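Local coordinates for probable csgAB operon transcriptional regulatory protein (Salmonella typhimurium, PDB 5XP0), which acts as the master transcriptional regulator of curli fimbriae, being required for csgAB operon transcription and promoting biofilm formation, and is represented here by its atypical receiver domain, at residues I89-D98 against W108-T118. Sequence-based numbering, arbitrary orientation.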
ATOM      1  N   ILE B  89     -12.187  15.889 -13.779  1.00 40.65           N
ATOM      2  CA  ILE B  89     -11.560  14.949 -12.866  1.00 45.70           C
ATOM      3  C   ILE B  89     -12.024  15.250 -11.452  1.00 43.46           C
ATOM      4  O   ILE B  89     -12.521  16.331 -11.146  1.00 43.69           O
ATOM      5  CB  ILE B  89     -10.023  15.007 -12.980  1.00 67.88           C
ATOM      6  CG1 ILE B  89      -9.505  16.394 -12.618  1.00 94.74           C
ATOM      7  CG2 ILE B  89      -9.589  14.661 -14.403  1.00 73.36           C
ATOM      8  CD1 ILE B  89      -8.664  16.409 -11.386  1.00104.12           C
ATOM      9  N   LYS B  90     -11.850  14.258 -10.577  1.00 33.45           N
ATOM     10  CA  LYS B  90     -12.274  14.338  -9.190  1.00 35.05           C
ATOM     11  C   LYS B  90     -11.106  13.901  -8.329  1.00 39.54           C
ATOM     12  O   LYS B  90     -10.474  12.892  -8.631  1.00 36.89           O
ATOM     13  CB  LYS B  90     -13.481  13.430  -8.945  1.00 39.94           C
ATOM     14  CG  LYS B  90     -14.716  13.767  -9.784  1.00 42.47           C
ATOM     15  CD  LYS B  90     -15.849  12.798  -9.446  1.00 43.81           C
ATOM     16  CE  LYS B  90     -17.141  13.115 -10.209  1.00 55.56           C
ATOM     17  NZ  LYS B  90     -18.218  12.143  -9.842  1.00 70.52           N
ATOM     18  N   THR B  91     -10.821  14.642  -7.271  1.00 38.51           N
ATOM     19  CA  THR B  91      -9.750  14.282  -6.358  1.00 30.98           C
ATOM     20  C   THR B  91     -10.366  13.828  -5.046  1.00 32.92           C
ATOM     21  O   THR B  91     -11.240  14.503  -4.480  1.00 31.66           O
ATOM     22  CB  THR B  91      -8.780  15.450  -6.109  1.00 42.56           C
ATOM     23  OG1 THR B  91      -8.090  15.785  -7.331  1.00 52.35           O
ATOM     24  CG2 THR B  91      -7.723  15.049  -5.055  1.00 36.28           C
ATOM     25  N   LEU B  92      -9.917  12.683  -4.576  1.00 27.49           N
ATOM     26  CA  LEU B  92     -10.213  12.235  -3.226  1.00 27.60           C
ATOM     27  C   LEU B  92      -8.905  11.965  -2.511  1.00 31.54           C
ATOM     28  O   LEU B  92      -7.983  11.388  -3.087  1.00 31.34           O
ATOM     29  CB  LEU B  92     -11.077  10.990  -3.248  1.00 30.80           C
ATOM     30  CG  LEU B  92     -12.501  11.343  -3.687  1.00 46.56           C
ATOM     31  CD1 LEU B  92     -12.666  10.923  -5.095  1.00 43.81           C
ATOM     32  CD2 LEU B  92     -13.476  10.623  -2.791  1.00 40.74           C
ATOM     33  N   LEU B  93      -8.838  12.383  -1.267  1.00 30.79           N
ATOM     34  CA  LEU B  93      -7.644  12.198  -0.465  1.00 28.30           C
ATOM     35  C   LEU B  93      -7.730  10.880   0.288  1.00 32.13           C
ATOM     36  O   LEU B  93      -8.758  10.557   0.884  1.00 30.76           O
ATOM     37  CB  LEU B  93      -7.492  13.347   0.508  1.00 30.35           C
ATOM     38  CG  LEU B  93      -7.521  14.727  -0.144  1.00 28.04           C
ATOM     39  CD1 LEU B  93      -7.307  15.800   0.963  1.00 30.55           C
ATOM     40  CD2 LEU B  93      -6.494  14.902  -1.265  1.00 29.95           C
ATOM     41  N   LEU B  94      -6.666  10.110   0.216  1.00 25.55           N
ATOM     42  CA  LEU B  94      -6.602   8.807   0.823  1.00 26.36           C
ATOM     43  C   LEU B  94      -5.646   8.850   2.006  1.00 29.01           C
ATOM     44  O   LEU B  94      -4.685   9.620   2.004  1.00 25.93           O
ATOM     45  CB  LEU B  94      -6.121   7.797  -0.225  1.00 29.72           C
ATOM     46  CG  LEU B  94      -6.129   6.319   0.118  1.00 33.73           C
ATOM     47  CD1 LEU B  94      -7.573   5.826   0.084  1.00 33.46           C
ATOM     48  CD2 LEU B  94      -5.239   5.539  -0.896  1.00 39.38           C
ATOM     49  N   ASN B  95      -5.923   8.025   3.018  1.00 25.30           N
ATOM     50  CA  ASN B  95      -5.063   7.921   4.206  1.00 26.08           C
ATOM     51  C   ASN B  95      -4.817   9.290   4.818  1.00 26.93           C
ATOM     52  O   ASN B  95      -3.692   9.622   5.196  1.00 25.41           O
ATOM     53  CB  ASN B  95      -3.719   7.254   3.898  1.00 26.20           C
ATOM     54  CG  ASN B  95      -3.851   5.833   3.398  1.00 24.32           C
ATOM     55  OD1 ASN B  95      -4.622   5.015   3.925  1.00 27.25           O
ATOM     56  ND2 ASN B  95      -3.088   5.530   2.348  1.00 27.83           N
ATOM     57  N   THR B  96      -5.875  10.088   4.920  1.00 27.85           N
ATOM     58  CA  THR B  96      -5.743  11.478   5.336  1.00 26.79           C
ATOM     59  C   THR B  96      -5.532  11.588   6.833  1.00 37.65           C
ATOM     60  O   THR B  96      -6.260  10.949   7.609  1.00 28.66           O
ATOM     61  CB  THR B  96      -6.983  12.292   4.969  1.00 38.34           C
ATOM     62  OG1 THR B  96      -7.272  12.147   3.569  1.00 32.06           O
ATOM     63  CG2 THR B  96      -6.732  13.757   5.285  1.00 32.00           C
ATOM     64  N   PRO B  97      -4.576  12.396   7.278  1.00 38.99           N
ATOM     65  CA  PRO B  97      -4.412  12.587   8.716  1.00 35.69           C
ATOM     66  C   PRO B  97      -5.714  13.059   9.321  1.00 35.59           C
ATOM     67  O   PRO B  97      -6.399  13.943   8.775  1.00 34.11           O
ATOM     68  CB  PRO B  97      -3.328  13.666   8.814  1.00 42.73           C
ATOM     69  CG  PRO B  97      -2.551  13.525   7.594  1.00 61.05           C
ATOM     70  CD  PRO B  97      -3.508  13.066   6.518  1.00 35.92           C
ATOM     71  N   ASP B  98      -6.079  12.463  10.445  1.00 42.41           N
ATOM     72  CA  ASP B  98      -7.071  13.117  11.268  1.00 91.57           C
ATOM     73  C   ASP B  98      -6.574  14.542  11.423  1.00 76.18           C
ATOM     74  O   ASP B  98      -5.366  14.777  11.477  1.00116.27           O
ATOM     75  CB  ASP B  98      -7.216  12.413  12.617  1.00129.62           C
ATOM     76  CG  ASP B  98      -7.680  10.975  12.471  1.00120.15           C
ATOM     77  OD1 ASP B  98      -8.805  10.759  11.973  1.00120.67           O
ATOM     78  OD2 ASP B  98      -6.912  10.057  12.835  1.00121.80           O
ATOM     79  N   TRP B 108      -7.484  21.987  -2.231  1.00 41.00           N
ATOM     80  CA  TRP B 108      -7.272  20.994  -3.284  1.00 40.08           C
ATOM     81  C   TRP B 108      -8.209  21.270  -4.456  1.00 45.42           C
ATOM     82  O   TRP B 108      -9.414  21.400  -4.256  1.00 38.21           O
ATOM     83  CB  TRP B 108      -7.520  19.591  -2.734  1.00 43.17           C
ATOM     84  CG  TRP B 108      -6.321  19.076  -2.027  1.00 38.66           C
ATOM     85  CD1 TRP B 108      -6.007  19.230  -0.702  1.00 38.60           C
ATOM     86  CD2 TRP B 108      -5.249  18.336  -2.609  1.00 40.61           C
ATOM     87  NE1 TRP B 108      -4.805  18.611  -0.427  1.00 35.05           N
ATOM     88  CE2 TRP B 108      -4.317  18.062  -1.581  1.00 33.89           C
ATOM     89  CE3 TRP B 108      -4.987  17.871  -3.893  1.00 32.00           C
ATOM     90  CZ2 TRP B 108      -3.152  17.356  -1.809  1.00 38.54           C
ATOM     91  CZ3 TRP B 108      -3.818  17.186  -4.116  1.00 33.41           C
ATOM     92  CH2 TRP B 108      -2.924  16.917  -3.077  1.00 37.00           C
ATOM     93  N   PRO B 109      -7.724  21.300  -5.691  1.00 42.92           N
ATOM     94  CA  PRO B 109      -8.650  21.489  -6.811  1.00 46.92           C
ATOM     95  C   PRO B 109      -9.491  20.243  -7.009  1.00 40.64           C
ATOM     96  O   PRO B 109      -9.063  19.131  -6.702  1.00 36.30           O
ATOM     97  CB  PRO B 109      -7.729  21.756  -8.005  1.00 50.93           C
ATOM     98  CG  PRO B 109      -6.469  21.028  -7.661  1.00 51.83           C
ATOM     99  CD  PRO B 109      -6.334  21.158  -6.143  1.00 40.82           C
ATOM    100  N   HIS B 110     -10.715  20.443  -7.505  1.00 35.22           N
ATOM    101  CA  HIS B 110     -11.641  19.329  -7.809  1.00 40.31           C
ATOM    102  C   HIS B 110     -11.871  18.394  -6.618  1.00 34.68           C
ATOM    103  O   HIS B 110     -12.066  17.186  -6.768  1.00 34.81           O
ATOM    104  CB  HIS B 110     -11.150  18.529  -9.013  1.00 43.38           C
ATOM    105  CG  HIS B 110     -10.759  19.391 -10.166  1.00 57.40           C
ATOM    106  ND1 HIS B 110      -9.459  19.498 -10.612  1.00 58.32           N
ATOM    107  CD2 HIS B 110     -11.490  20.234 -10.929  1.00 49.62           C
ATOM    108  CE1 HIS B 110      -9.410  20.346 -11.619  1.00 57.02           C
ATOM    109  NE2 HIS B 110     -10.628  20.819 -11.821  1.00 55.94           N
ATOM    110  N   ILE B 111     -11.906  18.940  -5.419  1.00 38.27           N
ATOM    111  CA  ILE B 111     -11.927  18.056  -4.260  1.00 35.82           C
ATOM    112  C   ILE B 111     -13.333  17.468  -4.115  1.00 39.23           C
ATOM    113  O   ILE B 111     -14.339  18.192  -4.118  1.00 34.26           O
ATOM    114  CB  ILE B 111     -11.450  18.793  -3.003  1.00 43.10           C
ATOM    115  CG1 ILE B 111     -11.419  17.838  -1.802  1.00 38.80           C
ATOM    116  CG2 ILE B 111     -12.285  20.042  -2.752  1.00 44.95           C
ATOM    117  CD1 ILE B 111     -10.286  16.838  -1.862  1.00 32.51           C
ATOM    118  N   ASN B 112     -13.401  16.140  -4.066  1.00 29.12           N
ATOM    119  CA  ASN B 112     -14.658  15.404  -4.000  1.00 34.64           C
ATOM    120  C   ASN B 112     -14.795  14.478  -2.806  1.00 34.54           C
ATOM    121  O   ASN B 112     -15.861  13.896  -2.630  1.00 33.75           O
ATOM    122  CB  ASN B 112     -14.850  14.565  -5.264  1.00 31.62           C
ATOM    123  CG  ASN B 112     -15.481  15.345  -6.387  1.00 46.65           C
ATOM    124  OD1 ASN B 112     -16.644  15.157  -6.674  1.00 41.14           O
ATOM    125  ND2 ASN B 112     -14.717  16.214  -7.030  1.00 41.57           N
ATOM    126  N   GLY B 113     -13.774  14.307  -1.985  1.00 30.33           N
ATOM    127  CA  GLY B 113     -13.943  13.468  -0.823  1.00 31.05           C
ATOM    128  C   GLY B 113     -12.636  13.341  -0.082  1.00 31.50           C
ATOM    129  O   GLY B 113     -11.568  13.690  -0.591  1.00 29.49           O
ATOM    130  N   VAL B 114     -12.756  12.839   1.139  1.00 29.30           N
ATOM    131  CA  VAL B 114     -11.638  12.651   2.037  1.00 28.28           C
ATOM    132  C   VAL B 114     -11.847  11.321   2.741  1.00 29.90           C
ATOM    133  O   VAL B 114     -12.856  11.123   3.413  1.00 28.58           O
ATOM    134  CB  VAL B 114     -11.517  13.773   3.074  1.00 33.68           C
ATOM    135  CG1 VAL B 114     -10.376  13.444   3.983  1.00 33.88           C
ATOM    136  CG2 VAL B 114     -11.353  15.121   2.386  1.00 30.88           C
ATOM    137  N   PHE B 115     -10.911  10.409   2.572  1.00 28.50           N
ATOM    138  CA  PHE B 115     -10.917   9.142   3.283  1.00 27.65           C
ATOM    139  C   PHE B 115      -9.904   9.203   4.413  1.00 34.17           C
ATOM    140  O   PHE B 115      -8.738   9.521   4.182  1.00 28.80           O
ATOM    141  CB  PHE B 115     -10.563   8.010   2.326  1.00 31.74           C
ATOM    142  CG  PHE B 115     -11.600   7.780   1.283  1.00 25.42           C
ATOM    143  CD1 PHE B 115     -12.841   7.320   1.640  1.00 32.93           C
ATOM    144  CD2 PHE B 115     -11.331   8.031  -0.052  1.00 32.34           C
ATOM    145  CE1 PHE B 115     -13.820   7.130   0.693  1.00 38.56           C
ATOM    146  CE2 PHE B 115     -12.282   7.831  -1.008  1.00 34.67           C
ATOM    147  CZ  PHE B 115     -13.549   7.365  -0.630  1.00 36.54           C
ATOM    148  N   TYR B 116     -10.336   8.883   5.629  1.00 32.95           N
ATOM    149  CA  TYR B 116      -9.416   8.818   6.776  1.00 33.40           C
ATOM    150  C   TYR B 116      -9.033   7.392   7.174  1.00 33.60           C
ATOM    151  O   TYR B 116      -7.954   7.172   7.752  1.00 35.28           O
ATOM    152  CB  TYR B 116     -10.070   9.499   7.995  1.00 33.57           C
ATOM    153  CG  TYR B 116     -10.352  10.935   7.820  1.00 37.19           C
ATOM    154  CD1 TYR B 116      -9.356  11.881   8.029  1.00 39.70           C
ATOM    155  CD2 TYR B 116     -11.625  11.369   7.459  1.00 40.94           C
ATOM    156  CE1 TYR B 116      -9.609  13.207   7.876  1.00 33.80           C
ATOM    157  CE2 TYR B 116     -11.885  12.694   7.300  1.00 41.90           C
ATOM    158  CZ  TYR B 116     -10.872  13.608   7.503  1.00 41.14           C
ATOM    159  OH  TYR B 116     -11.156  14.927   7.354  1.00 45.34           O
ATOM    160  N   ALA B 117      -9.897   6.419   6.884  1.00 31.68           N
ATOM    161  CA  ALA B 117      -9.778   5.095   7.478  1.00 40.80           C
ATOM    162  C   ALA B 117      -8.599   4.363   6.865  1.00 41.86           C
ATOM    163  O   ALA B 117      -8.434   4.341   5.646  1.00 33.88           O
ATOM    164  CB  ALA B 117     -11.050   4.273   7.261  1.00 49.95           C
ATOM    165  N   THR B 118      -7.778   3.764   7.712  1.00 32.73           N
ATOM    166  CA  THR B 118      -6.684   2.917   7.259  1.00 53.11           C
ATOM    167  C   THR B 118      -7.019   1.439   7.436  1.00 44.24           C
ATOM    168  O   THR B 118      -6.222   0.577   7.055  1.00 42.12           O
ATOM    169  CB  THR B 118      -5.388   3.325   8.011  1.00 89.52           C
ATOM    170  OG1 THR B 118      -4.754   4.443   7.349  1.00 65.89           O
ATOM    171  CG2 THR B 118      -4.388   2.181   8.159  1.00156.79           C
TER
HETATM  172  O   HOH W   1      -7.608   5.795   3.641  1.00 30.46           O
HETATM  173  O   HOH W   2      -6.209   8.496   9.092  1.00 45.77           O
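T91 and L93 use both their N-H and C=O groups to pair strand 90-94 in parallel with strand 111-114, the axes of these segments approaching to 4.6 Å and inclined by 21°. T91 N donates to H110 O (2.9 Å) and N112 N to T91 O; further on, L93 N donates to G113 O and F115 N to L93 O (2.7 Å). H110 O also receives N112 ND2, which approaches from the opposite face of the carbonyl plane to T91 N. With helix 102-107 between them, the strands form a beta-alpha-beta unit at one edge of the five-stranded parallel sheet of this CheY-like receiver domain, 111-114 being outermost within the chain. On one side of the sheet, L93 CD2 lies over the five-membered ring of W108, 3.9 Å from its centroid and 15° off the normal, while I111, CG1 anti to its backbone N (chi1 -178°), brings CD1 against L93 CG. On the other, L92 CD2 packs 3.5 Å from F115 CE2, where helix 121-132 covers both side chains. Past the strands, T96 donates twice to F115 O: N in the carbonyl plane, OG1 from above it. Water joins N95 N and OD1 to A117 O; N95 ND2 hydrogen-bonds to D66 OD1, and OD1 to L28 N of the second subunit.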